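Local atomic coordinates of glycoside hydrolase family 43 (Halothermothrix orenii, PDB entry 4QQS), a protein that has alpha-L-arabinofuranosidase activity and probably acts in the breakdown of xylan-type polysaccharides, on a five-bladed beta-propeller fold. Residues Y30-I35 with W72-I77; P180-E185 with M208-N213. All coordinates share one frame; numbering follows the deposited sequence.

Contact 1 of 2, residues Y30-I35 with W72-I77; sequences YATSAI and WAPEVI. With NA (sodium ion), chain D.
Y30, T32, P74 and V76 carry this contact between strands 26-32 and 72-79, which belong to separate four-stranded sheets of the five-bladed propeller. The short segments run nearly antiparallel, at 166°. V76 has CG1 anti to the backbone N (chi1 179°), which puts CG2 over the centre of the Y30 ring. The methyl lies 3.5 Å from the ring centroid, a CH-pi contact made over the face. Y30 OH is hydrogen-bonded to P106 O. The P74 ring lies along the strand 26-32 backbone, with CG 3.7 Å from Y30 CB and CD against the backbone at A31 and T32. T32 turns OG1 beside its own backbone N and CG2 anti to it. OG1 accepts from A73 N at 2.8 Å, while CG2 lies 4.0 Å from W72 CD1. E75 points away from strand 26-32 and runs extended beyond CG (chi2 -157°). OE2 binds the sodium ion at 2.1 Å; four waters and H256 complete the site. OE1 is hydrogen-bonded to H128. Water 1 also donates to A73 O at 3.2 Å, a long bond. T32 OG1 is also hydrogen-bonded to OD1 of D17, the predicted proton acceptor. One hydroxyl thus ties strand 72-79 to that carboxylate, and probably helps orient it.

Contact 2 of 2, residues P180-E185 with M208-N213; sequences PSQDWE and MMYSAN
Segment 180-185 is a loop with a short 3-10 turn at 183-184, closed by E185 N to Q182 O at 2.9 Å. It faces the end of strand 205-212, and the CA atoms come nearest at E185 and A212, 5.5 Å apart. Water 5 donates to E185 O and accepts a weak bond from N213 N. The E185 chain is extended beyond CG. OE1 accepts from both S181 N and Q182 N, using its anti lone pair for Q182, and forms a salt bridge with K236. The loop joins strands 175-178 and 191-202 of the propeller, and E185 OE2 links it to strand 205-212. Y210 OH donates to OE2 at 2.8 Å, from above the carboxylate plane; N194 is a second partner of OE2. Y210 and W184 meet tip to tip, with Y210 OH at the edge of the indole, 3.5 Å from W184 CZ2. W184 NE1 donates to Q182 OE1 at 2.8 Å. That oxygen lies in the indole plane, which helps fix the ring's rotation, and E185 CG lies over one face, toward the rim. A212 CB touches W184 CH2 at 3.7 Å. N213 ND2 donates to W184 O in the carbonyl plane, nearly straight at 169°.

The centres of contacts 1 and 2 are 22 Å apart, and their nearest atoms come within about 8 Å without touching. The sodium ion lies between them. Contact 1 supplies E75 to it; H256, the other protein ligand, has its backbone N hydrogen-bonded to S211 OG of 208-213. The T32 side chain is about 3 Å from that of D17, and the A73 side chain about 3 Å from that of D126, the predicted pKa modulator. Contact 2 is further off: the Y210 side chain is about 7 Å from that of E195, the predicted proton donor. A bound EPE (buffer) molecule is about 3 Å from the W72 side chain and about 10 Å from that of Y210.

Contact 1 of 2, residues Y30-I35 with W72-I77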
ATOM      1  N   TYR A  30       2.791  -0.658   9.443  1.00  7.25           N
ATOM      2  CA  TYR A  30       2.302  -2.022   9.325  1.00  7.37           C
ATOM      3  C   TYR A  30       2.810  -2.538   7.991  1.00  7.45           C
ATOM      4  O   TYR A  30       2.821  -1.795   7.019  1.00  8.67           O
ATOM      5  CB  TYR A  30       0.768  -2.059   9.347  1.00  7.41           C
ATOM      6  CG  TYR A  30       0.135  -1.297  10.491  1.00  7.67           C
ATOM      7  CD1 TYR A  30      -0.092   0.066  10.397  1.00  8.01           C
ATOM      8  CD2 TYR A  30      -0.225  -1.933  11.668  1.00  7.98           C
ATOM      9  CE1 TYR A  30      -0.663   0.776  11.424  1.00  8.55           C
ATOM     10  CE2 TYR A  30      -0.807  -1.222  12.711  1.00  8.80           C
ATOM     11  CZ  TYR A  30      -1.017   0.138  12.576  1.00  9.02           C
ATOM     12  OH  TYR A  30      -1.583   0.889  13.577  1.00  9.83           O
ATOM     13  N   ALA A  31       3.216  -3.797   7.911  1.00  7.43           N
ATOM     14  CA  ALA A  31       3.792  -4.317   6.680  1.00  7.49           C
ATOM     15  C   ALA A  31       3.545  -5.798   6.538  1.00  7.21           C
ATOM     16  O   ALA A  31       3.333  -6.508   7.526  1.00  7.87           O
ATOM     17  CB  ALA A  31       5.301  -4.043   6.631  1.00  7.82           C
ATOM     18  N   THR A  32       3.590  -6.272   5.298  1.00  7.78           N
ATOM     19  CA  THR A  32       3.780  -7.697   5.039  1.00  8.02           C
ATOM     20  C   THR A  32       5.047  -8.117   5.781  1.00  7.77           C
ATOM     21  O   THR A  32       6.091  -7.479   5.652  1.00  8.75           O
ATOM     22  CB  THR A  32       3.921  -7.955   3.538  1.00  8.20           C
ATOM     23  OG1 THR A  32       2.761  -7.444   2.882  1.00  8.02           O
ATOM     24  CG2 THR A  32       4.079  -9.425   3.247  1.00  8.68           C
ATOM     25  N   SER A  33       4.940  -9.160   6.595  1.00  8.23           N
ATOM     26  CA  SER A  33       5.972  -9.441   7.575  1.00  9.10           C
ATOM     27  C   SER A  33       5.863 -10.912   7.958  1.00  9.72           C
ATOM     28  O   SER A  33       6.493 -11.761   7.323  1.00 10.53           O
ATOM     29  CB  SER A  33       5.829  -8.454   8.750  1.00  9.01           C
ATOM     30  OG  SER A  33       4.486  -8.368   9.225  1.00  8.89           O
ATOM     31  N   ALA A  34       5.006 -11.223   8.925  1.00  9.64           N
ATOM     32  CA  ALA A  34       4.781 -12.598   9.371  1.00  9.94           C
ATOM     33  C   ALA A  34       3.779 -13.284   8.432  1.00  9.75           C
ATOM     34  O   ALA A  34       2.597 -13.486   8.778  1.00  9.89           O
ATOM     35  CB  ALA A  34       4.275 -12.595  10.792  1.00 10.68           C
ATOM     36  N   ILE A  35       4.248 -13.632   7.239  1.00 10.11           N
ATOM     37  CA  ILE A  35       3.344 -14.006   6.152  1.00 10.12           C
ATOM     38  C   ILE A  35       2.488 -15.228   6.459  1.00  9.93           C
ATOM     39  O   ILE A  35       1.446 -15.398   5.843  1.00 10.09           O
ATOM     40  CB  ILE A  35       4.110 -14.229   4.823  1.00 11.35           C
ATOM     41  CG1 ILE A  35       5.275 -15.205   5.022  1.00 13.27           C
ATOM     42  CG2 ILE A  35       4.584 -12.892   4.262  1.00 11.56           C
ATOM     43  CD1 ILE A  35       5.957 -15.653   3.740  1.00 15.09           C
ATOM     44  N   TRP A  72      -0.882 -10.615   3.598  1.00  7.00           N
ATOM     45  CA  TRP A  72      -0.221  -9.537   2.870  1.00  6.99           C
ATOM     46  C   TRP A  72      -0.884  -8.184   3.057  1.00  6.79           C
ATOM     47  O   TRP A  72      -2.112  -8.070   3.157  1.00  7.04           O
ATOM     48  CB  TRP A  72      -0.199  -9.799   1.350  1.00  7.47           C
ATOM     49  CG  TRP A  72       0.445 -11.060   0.902  1.00  7.81           C
ATOM     50  CD1 TRP A  72       1.335 -11.837   1.586  1.00  8.27           C
ATOM     51  CD2 TRP A  72       0.216 -11.711  -0.350  1.00  7.90           C
ATOM     52  NE1 TRP A  72       1.669 -12.943   0.829  1.00  8.80           N
ATOM     53  CE2 TRP A  72       0.983 -12.892  -0.360  1.00  8.75           C
ATOM     54  CE3 TRP A  72      -0.569 -11.411  -1.461  1.00  8.50           C
ATOM     55  CZ2 TRP A  72       0.989 -13.769  -1.446  1.00  9.64           C
ATOM     56  CZ3 TRP A  72      -0.567 -12.289  -2.532  1.00  9.43           C
ATOM     57  CH2 TRP A  72       0.201 -13.454  -2.515  1.00  9.91           C
ATOM     58  N   ALA A  73      -0.027  -7.167   3.018  1.00  6.84           N
ATOM     59  CA  ALA A  73      -0.356  -5.765   2.720  1.00  7.22           C
ATOM     60  C   ALA A  73      -1.471  -5.179   3.582  1.00  7.29           C
ATOM     61  O   ALA A  73      -2.542  -4.814   3.085  1.00  9.16           O
ATOM     62  CB  ALA A  73      -0.630  -5.585   1.227  1.00  8.17           C
ATOM     63  N   PRO A  74      -1.192  -5.037   4.881  1.00  6.74           N
ATOM     64  CA  PRO A  74      -2.152  -4.450   5.808  1.00  6.71           C
ATOM     65  C   PRO A  74      -2.204  -2.937   5.663  1.00  6.67           C
ATOM     66  O   PRO A  74      -1.171  -2.306   5.424  1.00  7.43           O
ATOM     67  CB  PRO A  74      -1.569  -4.821   7.169  1.00  7.62           C
ATOM     68  CG  PRO A  74      -0.098  -4.786   6.941  1.00  7.41           C
ATOM     69  CD  PRO A  74       0.087  -5.348   5.536  1.00  7.28           C
ATOM     70  N   GLU A  75      -3.381  -2.357   5.842  1.00  6.64           N
ATOM     71  CA  GLU A  75      -3.513  -0.905   5.889  1.00  8.50           C
ATOM     72  C   GLU A  75      -4.468  -0.559   7.005  1.00  9.72           C
ATOM     73  O   GLU A  75      -5.441  -1.275   7.229  1.00 10.71           O
ATOM     74  CB  GLU A  75      -4.043  -0.349   4.588  1.00  9.89           C
ATOM     75  CG  GLU A  75      -3.162  -0.587   3.403  1.00 10.57           C
ATOM     76  CD  GLU A  75      -3.444   0.434   2.282  1.00 12.29           C
ATOM     77  OE1 GLU A  75      -4.259   1.355   2.472  1.00 11.96           O
ATOM     78  OE2 GLU A  75      -2.859   0.320   1.197  1.00 13.15           O
ATOM     79  N   VAL A  76      -4.182   0.539   7.697  1.00 10.52           N
ATOM     80  CA  VAL A  76      -4.940   0.943   8.868  1.00 10.83           C
ATOM     81  C   VAL A  76      -5.384   2.400   8.772  1.00 11.28           C
ATOM     82  O   VAL A  76      -4.561   3.284   8.549  1.00 13.49           O
ATOM     83  CB  VAL A  76      -4.094   0.738  10.140  1.00 11.23           C
ATOM     84  CG1 VAL A  76      -4.855   1.172  11.375  1.00 11.56           C
ATOM     85  CG2 VAL A  76      -3.671  -0.722  10.268  1.00 11.35           C
ATOM     86  N   ILE A  77      -6.686   2.629   8.944  1.00 10.27           N
ATOM     87  CA  ILE A  77      -7.243   3.979   9.006  1.00 10.45           C
ATOM     88  C   ILE A  77      -7.853   4.241  10.376  1.00  9.79           C
ATOM     89  O   ILE A  77      -8.212   3.314  11.089  1.00  9.22           O
ATOM     90  CB  ILE A  77      -8.317   4.232   7.911  1.00 10.94           C
ATOM     91  CG1 ILE A  77      -9.543   3.333   8.090  1.00 10.99           C
ATOM     92  CG2 ILE A  77      -7.698   4.042   6.534  1.00 12.31           C
ATOM     93  CD1 ILE A  77     -10.693   3.656   7.151  1.00 12.37           C
TER
HETATM   94 NA    NA D 402      -1.371  -0.706   0.153  1.00  9.85          NA
HETATM   95  O   HOH W   1      -2.462  -2.583   0.737  1.00 14.02           O
HETATM   96  O   HOH W   2       0.043   0.818  -1.410  1.00 23.16           O
HETATM   97  O   HOH W   3      -0.114  -0.369   1.875  1.00 14.02           O
HETATM   98  O   HOH W   4      -2.882  -1.026  -1.649  1.00 11.21           O

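Contact 2 of 2, residues P180-E185 with M208-N213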
ATOM      1  N   PRO A 180      -2.631  -2.524 -16.362  1.00  6.51           N
ATOM      2  CA  PRO A 180      -1.439  -2.282 -17.171  1.00  7.07           C
ATOM      3  C   PRO A 180      -1.772  -1.806 -18.582  1.00  7.03           C
ATOM      4  O   PRO A 180      -2.562  -2.436 -19.298  1.00  7.11           O
ATOM      5  CB  PRO A 180      -0.733  -3.642 -17.143  1.00  7.85           C
ATOM      6  CG  PRO A 180      -1.054  -4.138 -15.757  1.00  8.02           C
ATOM      7  CD  PRO A 180      -2.487  -3.734 -15.527  1.00  7.24           C
ATOM      8  N   SER A 181      -1.152  -0.696 -18.971  1.00  6.62           N
ATOM      9  CA  SER A 181      -1.517  -0.013 -20.201  1.00  7.82           C
ATOM     10  C   SER A 181      -0.379   0.814 -20.793  1.00  8.13           C
ATOM     11  O   SER A 181      -0.318   0.962 -22.009  1.00 10.52           O
ATOM     12  CB  SER A 181      -2.761   0.859 -19.979  1.00  8.60           C
ATOM     13  OG  SER A 181      -2.497   1.891 -19.060  1.00  9.73           O
ATOM     14  N   GLN A 182       0.515   1.345 -19.971  1.00  7.28           N
ATOM     15  CA  GLN A 182       1.621   2.175 -20.444  1.00  7.07           C
ATOM     16  C   GLN A 182       2.852   1.318 -20.698  1.00  7.23           C
ATOM     17  O   GLN A 182       3.043   0.285 -20.059  1.00  7.63           O
ATOM     18  CB  GLN A 182       1.962   3.250 -19.401  1.00  7.01           C
ATOM     19  CG  GLN A 182       0.860   4.249 -19.146  1.00  6.67           C
ATOM     20  CD  GLN A 182       1.265   5.294 -18.131  1.00  6.49           C
ATOM     21  OE1 GLN A 182       1.547   4.978 -16.981  1.00  7.27           O
ATOM     22  NE2 GLN A 182       1.341   6.535 -18.562  1.00  6.98           N
ATOM     23  N   ASP A 183       3.709   1.773 -21.602  1.00  7.59           N
ATOM     24  CA  ASP A 183       4.886   1.002 -21.972  1.00  8.14           C
ATOM     25  C   ASP A 183       5.754   0.621 -20.778  1.00  8.14           C
ATOM     26  O   ASP A 183       6.277  -0.484 -20.751  1.00  8.94           O
ATOM     27  CB  ASP A 183       5.727   1.745 -23.014  1.00  9.58           C
ATOM     28  CG  ASP A 183       5.057   1.806 -24.330  1.00 13.24           C
ATOM     29  OD1 ASP A 183       5.149   0.800 -25.061  1.00 15.79           O
ATOM     30  OD2 ASP A 183       4.421   2.846 -24.609  1.00 14.99           O
ATOM     31  N   TRP A 184       5.920   1.521 -19.810  1.00  8.05           N
ATOM     32  CA  TRP A 184       6.802   1.231 -18.672  1.00  8.68           C
ATOM     33  C   TRP A 184       6.285   0.091 -17.786  1.00  8.47           C
ATOM     34  O   TRP A 184       7.033  -0.397 -16.948  1.00  9.11           O
ATOM     35  CB  TRP A 184       7.050   2.491 -17.805  1.00  8.73           C
ATOM     36  CG  TRP A 184       5.898   2.853 -16.935  1.00  7.84           C
ATOM     37  CD1 TRP A 184       4.784   3.556 -17.315  1.00  7.89           C
ATOM     38  CD2 TRP A 184       5.693   2.517 -15.554  1.00  6.95           C
ATOM     39  NE1 TRP A 184       3.909   3.676 -16.269  1.00  8.16           N
ATOM     40  CE2 TRP A 184       4.438   3.047 -15.177  1.00  7.43           C
ATOM     41  CE3 TRP A 184       6.430   1.813 -14.598  1.00  7.60           C
ATOM     42  CZ2 TRP A 184       3.935   2.930 -13.886  1.00  7.65           C
ATOM     43  CZ3 TRP A 184       5.903   1.683 -13.328  1.00  7.84           C
ATOM     44  CH2 TRP A 184       4.679   2.241 -12.983  1.00  7.24           C
ATOM     45  N   GLU A 185       5.027  -0.314 -17.983  1.00  7.97           N
ATOM     46  CA  GLU A 185       4.355  -1.286 -17.115  1.00  8.28           C
ATOM     47  C   GLU A 185       4.436  -2.717 -17.625  1.00  9.78           C
ATOM     48  O   GLU A 185       3.664  -3.564 -17.188  1.00 11.06           O
ATOM     49  CB  GLU A 185       2.882  -0.918 -16.955  1.00  7.77           C
ATOM     50  CG  GLU A 185       2.704   0.465 -16.398  1.00  7.30           C
ATOM     51  CD  GLU A 185       1.256   0.885 -16.280  1.00  7.50           C
ATOM     52  OE1 GLU A 185       0.470   0.868 -17.252  1.00  9.96           O
ATOM     53  OE2 GLU A 185       0.856   1.236 -15.170  1.00  9.64           O
ATOM     54  N   MET A 208      -3.922   8.616  -7.537  1.00  6.21           N
ATOM     55  CA  MET A 208      -3.728   7.231  -7.132  1.00  6.11           C
ATOM     56  C   MET A 208      -2.312   6.832  -7.497  1.00  5.90           C
ATOM     57  O   MET A 208      -1.973   6.718  -8.676  1.00  6.34           O
ATOM     58  CB  MET A 208      -4.684   6.297  -7.878  1.00  6.31           C
ATOM     59  CG  MET A 208      -4.521   4.831  -7.442  1.00  7.16           C
ATOM     60  SD  MET A 208      -5.239   3.648  -8.558  1.00  8.59           S
ATOM     61  CE  MET A 208      -6.940   4.180  -8.435  1.00  9.80           C
ATOM     62  N   MET A 209      -1.486   6.644  -6.485  1.00  5.93           N
ATOM     63  CA  MET A 209      -0.183   6.035  -6.661  1.00  6.16           C
ATOM     64  C   MET A 209      -0.375   4.518  -6.740  1.00  5.92           C
ATOM     65  O   MET A 209      -1.277   3.967  -6.103  1.00  6.65           O
ATOM     66  CB  MET A 209       0.716   6.429  -5.491  1.00  6.45           C
ATOM     67  CG  MET A 209       0.929   7.917  -5.432  1.00  8.34           C
ATOM     68  SD  MET A 209       1.772   8.508  -3.972  1.00  9.09           S
ATOM     69  CE  MET A 209       3.448   8.106  -4.480  1.00 10.98           C
ATOM     70  N   TYR A 210       0.481   3.847  -7.503  1.00  5.78           N
ATOM     71  CA  TYR A 210       0.356   2.402  -7.674  1.00  6.07           C
ATOM     72  C   TYR A 210       1.704   1.888  -8.159  1.00  5.51           C
ATOM     73  O   TYR A 210       2.561   2.660  -8.596  1.00  6.32           O
ATOM     74  CB  TYR A 210      -0.771   2.040  -8.669  1.00  5.95           C
ATOM     75  CG  TYR A 210      -0.450   2.467 -10.075  1.00  5.89           C
ATOM     76  CD1 TYR A 210      -0.723   3.747 -10.529  1.00  6.33           C
ATOM     77  CD2 TYR A 210       0.180   1.595 -10.955  1.00  6.19           C
ATOM     78  CE1 TYR A 210      -0.375   4.137 -11.805  1.00  6.50           C
ATOM     79  CE2 TYR A 210       0.533   1.988 -12.228  1.00  7.01           C
ATOM     80  CZ  TYR A 210       0.246   3.258 -12.656  1.00  6.64           C
ATOM     81  OH  TYR A 210       0.558   3.690 -13.929  1.00  7.39           O
ATOM     82  N   SER A 211       1.863   0.570  -8.104  1.00  5.53           N
ATOM     83  CA  SER A 211       3.085  -0.083  -8.542  1.00  5.89           C
ATOM     84  C   SER A 211       2.835  -0.991  -9.735  1.00  5.76           C
ATOM     85  O   SER A 211       1.739  -1.556  -9.892  1.00  6.34           O
ATOM     86  CB  SER A 211       3.669  -0.906  -7.397  1.00  6.88           C
ATOM     87  OG  SER A 211       4.004  -0.065  -6.300  1.00  7.85           O
ATOM     88  N   ALA A 212       3.851  -1.138 -10.579  1.00  6.03           N
ATOM     89  CA  ALA A 212       3.764  -2.012 -11.740  1.00  6.10           C
ATOM     90  C   ALA A 212       5.076  -2.769 -11.916  1.00  6.41           C
ATOM     91  O   ALA A 212       6.084  -2.435 -11.289  1.00  7.22           O
ATOM     92  CB  ALA A 212       3.438  -1.211 -13.010  1.00  6.60           C
ATOM     93  N   ASN A 213       5.041  -3.744 -12.828  1.00  7.12           N
ATOM     94  CA  ASN A 213       6.094  -4.734 -13.022  1.00  8.17           C
ATOM     95  C   ASN A 213       6.134  -5.715 -11.862  1.00  8.33           C
ATOM     96  O   ASN A 213       5.304  -5.635 -10.955  1.00  8.36           O
ATOM     97  CB  ASN A 213       7.438  -4.078 -13.352  1.00  9.19           C
ATOM     98  CG  ASN A 213       7.330  -3.212 -14.587  1.00  9.90           C
ATOM     99  OD1 ASN A 213       7.043  -3.716 -15.675  1.00 12.45           O
ATOM    100  ND2 ASN A 213       7.482  -1.912 -14.430  1.00 10.31           N
TER
HETATM  101  O   HOH W   5       3.577  -5.256 -15.062  1.00  8.19           O